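Local atomic coordinates of xylulose kinase (Bifidobacterium adolescentis ATCC 15703, PDB entry 3I8B), a protein that probably phosphorylates D-xylulose at the expense of ATP, giving D-xylulose 5-phosphate and ADP, as a member of the FGGY kinase family. Residues A[72-77]-A[273-278]. Sequence-based numbering, arbitrary orientation.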
ATOM      1  N   GLY A  72       1.523   8.813  -2.084  1.00  8.42           N
ATOM      2  CA  GLY A  72       2.524   8.253  -2.966  1.00  9.76           C
ATOM      3  C   GLY A  72       2.557   6.735  -3.029  1.00  8.56           C
ATOM      4  O   GLY A  72       2.170   6.042  -2.073  1.00  9.50           O
ATOM      5  N   GLN A  73       3.030   6.214  -4.156  1.00  7.68           N
ATOM      6  CA  GLN A  73       3.331   4.783  -4.233  1.00 12.51           C
ATOM      7  C   GLN A  73       4.265   4.441  -3.061  1.00 10.13           C
ATOM      8  O   GLN A  73       5.201   5.184  -2.781  1.00  8.77           O
ATOM      9  CB  GLN A  73       3.983   4.433  -5.578  1.00  9.94           C
ATOM     10  CG  GLN A  73       5.095   5.383  -6.008  1.00  8.68           C
ATOM     11  CD  GLN A  73       5.821   4.900  -7.256  1.00 13.66           C
ATOM     12  OE1 GLN A  73       6.094   3.708  -7.401  1.00 11.98           O
ATOM     13  NE2 GLN A  73       6.135   5.824  -8.162  1.00 11.43           N
ATOM     14  N   GLN A  74       4.001   3.330  -2.370  1.00 12.19           N
ATOM     15  CA  GLN A  74       4.758   2.985  -1.166  1.00 10.85           C
ATOM     16  C   GLN A  74       6.178   2.502  -1.465  1.00 10.81           C
ATOM     17  O   GLN A  74       6.486   2.147  -2.601  1.00 11.10           O
ATOM     18  CB  GLN A  74       4.003   1.946  -0.327  1.00 10.94           C
ATOM     19  CG  GLN A  74       2.624   2.412   0.176  1.00 12.02           C
ATOM     20  CD  GLN A  74       2.138   1.646   1.407  1.00 16.96           C
ATOM     21  OE1 GLN A  74       2.827   1.573   2.444  1.00 17.61           O
ATOM     22  NE2 GLN A  74       0.941   1.087   1.309  1.00 13.02           N
ATOM     23  N   HIS A  75       7.042   2.540  -0.445  1.00 10.26           N
ATOM     24  CA  HIS A  75       8.318   1.799  -0.428  1.00 11.82           C
ATOM     25  C   HIS A  75       9.454   2.368  -1.291  1.00 13.00           C
ATOM     26  O   HIS A  75      10.623   2.242  -0.935  1.00 13.46           O
ATOM     27  CB  HIS A  75       8.082   0.314  -0.789  1.00  8.46           C
ATOM     28  CG  HIS A  75       6.924  -0.307  -0.065  1.00 10.82           C
ATOM     29  ND1 HIS A  75       5.820  -0.819  -0.716  1.00 11.17           N
ATOM     30  CD2 HIS A  75       6.694  -0.487   1.257  1.00 11.36           C
ATOM     31  CE1 HIS A  75       4.967  -1.301   0.171  1.00  7.78           C
ATOM     32  NE2 HIS A  75       5.468  -1.100   1.377  1.00 14.25           N
ATOM     33  N   GLY A  76       9.115   2.986  -2.422  1.00 10.18           N
ATOM     34  CA  GLY A  76      10.131   3.444  -3.351  1.00  7.51           C
ATOM     35  C   GLY A  76      11.314   4.109  -2.667  1.00  9.97           C
ATOM     36  O   GLY A  76      11.160   5.091  -1.915  1.00  8.84           O
HETATM   37  N   MSE A  77      12.512   3.604  -2.947  1.00  9.02           N
HETATM   38  CA  MSE A  77      13.725   4.125  -2.319  1.00  8.94           C
HETATM   39  C   MSE A  77      14.307   5.318  -3.081  1.00  9.45           C
HETATM   40  O   MSE A  77      14.804   5.154  -4.198  1.00 11.32           O
HETATM   41  CB  MSE A  77      14.801   3.027  -2.223  1.00  9.65           C
HETATM   42  CG  MSE A  77      16.140   3.530  -1.692  1.00  9.82           C
HETATM   43 SE   MSE A  77      17.731   2.499  -2.300  1.00 21.46          SE
HETATM   44  CE  MSE A  77      17.740   3.040  -4.205  1.00  9.46           C
ATOM     45  N   GLY A 273       1.260   6.975   2.253  1.00  9.76           N
ATOM     46  CA  GLY A 273       1.314   5.902   1.259  1.00 12.00           C
ATOM     47  C   GLY A 273      -0.044   5.692   0.599  1.00 11.89           C
ATOM     48  O   GLY A 273      -1.090   6.005   1.199  1.00  9.73           O
ATOM     49  N   ASP A 274      -0.043   5.176  -0.628  1.00 10.86           N
ATOM     50  CA  ASP A 274      -1.281   5.130  -1.404  1.00 10.86           C
ATOM     51  C   ASP A 274      -2.407   4.330  -0.748  1.00 14.85           C
ATOM     52  O   ASP A 274      -3.533   4.809  -0.671  1.00 11.14           O
ATOM     53  CB  ASP A 274      -1.056   4.716  -2.869  1.00 11.48           C
ATOM     54  CG  ASP A 274      -0.250   3.432  -3.024  1.00 15.69           C
ATOM     55  OD1 ASP A 274      -0.092   2.657  -2.053  1.00 15.25           O
ATOM     56  OD2 ASP A 274       0.235   3.207  -4.147  1.00 15.62           O
ATOM     57  N   ASN A 275      -2.124   3.116  -0.282  1.00 13.53           N
ATOM     58  CA  ASN A 275      -3.169   2.327   0.370  1.00 11.06           C
ATOM     59  C   ASN A 275      -3.893   3.065   1.504  1.00 11.79           C
ATOM     60  O   ASN A 275      -5.127   3.080   1.546  1.00 12.58           O
ATOM     61  CB  ASN A 275      -2.612   1.000   0.864  1.00 12.77           C
ATOM     62  CG  ASN A 275      -2.280   0.059  -0.274  1.00 16.11           C
ATOM     63  OD1 ASN A 275      -1.138  -0.387  -0.420  1.00 14.50           O
ATOM     64  ND2 ASN A 275      -3.272  -0.217  -1.115  1.00 11.75           N
ATOM     65  N   ALA A 276      -3.133   3.659   2.423  1.00  9.62           N
ATOM     66  CA  ALA A 276      -3.714   4.423   3.527  1.00 10.53           C
ATOM     67  C   ALA A 276      -4.398   5.724   3.084  1.00 11.33           C
ATOM     68  O   ALA A 276      -5.375   6.178   3.697  1.00  8.58           O
ATOM     69  CB  ALA A 276      -2.656   4.735   4.582  1.00 10.47           C
HETATM   70  N   MSE A 277      -3.866   6.350   2.046  1.00 10.14           N
HETATM   71  CA  MSE A 277      -4.460   7.593   1.594  1.00 12.50           C
HETATM   72  C   MSE A 277      -5.826   7.269   0.978  1.00 13.03           C
HETATM   73  O   MSE A 277      -6.814   7.937   1.283  1.00 12.20           O
HETATM   74  CB  MSE A 277      -3.536   8.335   0.615  1.00 11.19           C
HETATM   75  CG  MSE A 277      -2.268   8.900   1.265  1.00 10.87           C
HETATM   76 SE   MSE A 277      -2.400  10.810   1.873  1.00 29.81          SE
HETATM   77  CE  MSE A 277      -3.584  10.539   3.421  1.00  7.54           C
ATOM     78  N   ALA A 278      -5.884   6.215   0.156  1.00 12.04           N
ATOM     79  CA  ALA A 278      -7.148   5.808  -0.462  1.00 11.40           C
ATOM     80  C   ALA A 278      -8.173   5.522   0.622  1.00 12.40           C
ATOM     81  O   ALA A 278      -9.337   5.881   0.488  1.00 10.57           O
ATOM     82  CB  ALA A 278      -6.962   4.571  -1.349  1.00 11.71           C
TER
HETATM   83  O   HOH W   1       2.465   1.271  -4.015  1.00 16.48           O
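The carboxylate of Asp-274 stands beside the strand end at Gly-72 and the loop that follows it, its OD2 3.5 Å from Gln-73 CA and its OD1 3.5 Å from Gln-74 CG. Its backbone N makes a weak, bent hydrogen bond of 2.8 Å to Gly-72 O. The same oxygen receives a CA-H...O contact from Gly-273, the two CA atoms of this parallel bridge lying 5.0 Å apart. Glycine suits position 273 because a CB there would run into Gln-74 CG. The Gln-74 chain, extended beyond CG, is long enough to reach the helix and ends in an N-H donor: NE2 gives a weak hydrogen bond of 3.1 Å to OD1, the carbonyl oxygen that the Asn-275 amide offers, the two amide planes 69° apart. A water adds a further link, donating to Asp-274 OD2 at 3.0 Å and accepting from Gln-74 N.

Here two neighbouring parallel strands of the N-terminal actin-like ATPase domain, 65-72 and 267-273, end side by side, one running into a loop, the other into helix 274-281 with Gly-273 as N-cap. Asp-274 is the predicted proton acceptor, Gln-74 and His-75 are predicted substrate ligands, and Asp-11, thought important for activity, lies nearby. Asp-274 CG sits between its backbone N and carbonyl carbon (chi1 52°), so that while OD2 takes the water, OD1 accepts a weak 2.7 Å bond from Asn-275 N. An alanine in place of Asp-274 would probably leave the water without its carboxylate acceptor and open a gap beside Gln-74 CG. Further out, Thr-14 holds Gln-73 OE1, and Ser-197 OG bonds Gly-273 N.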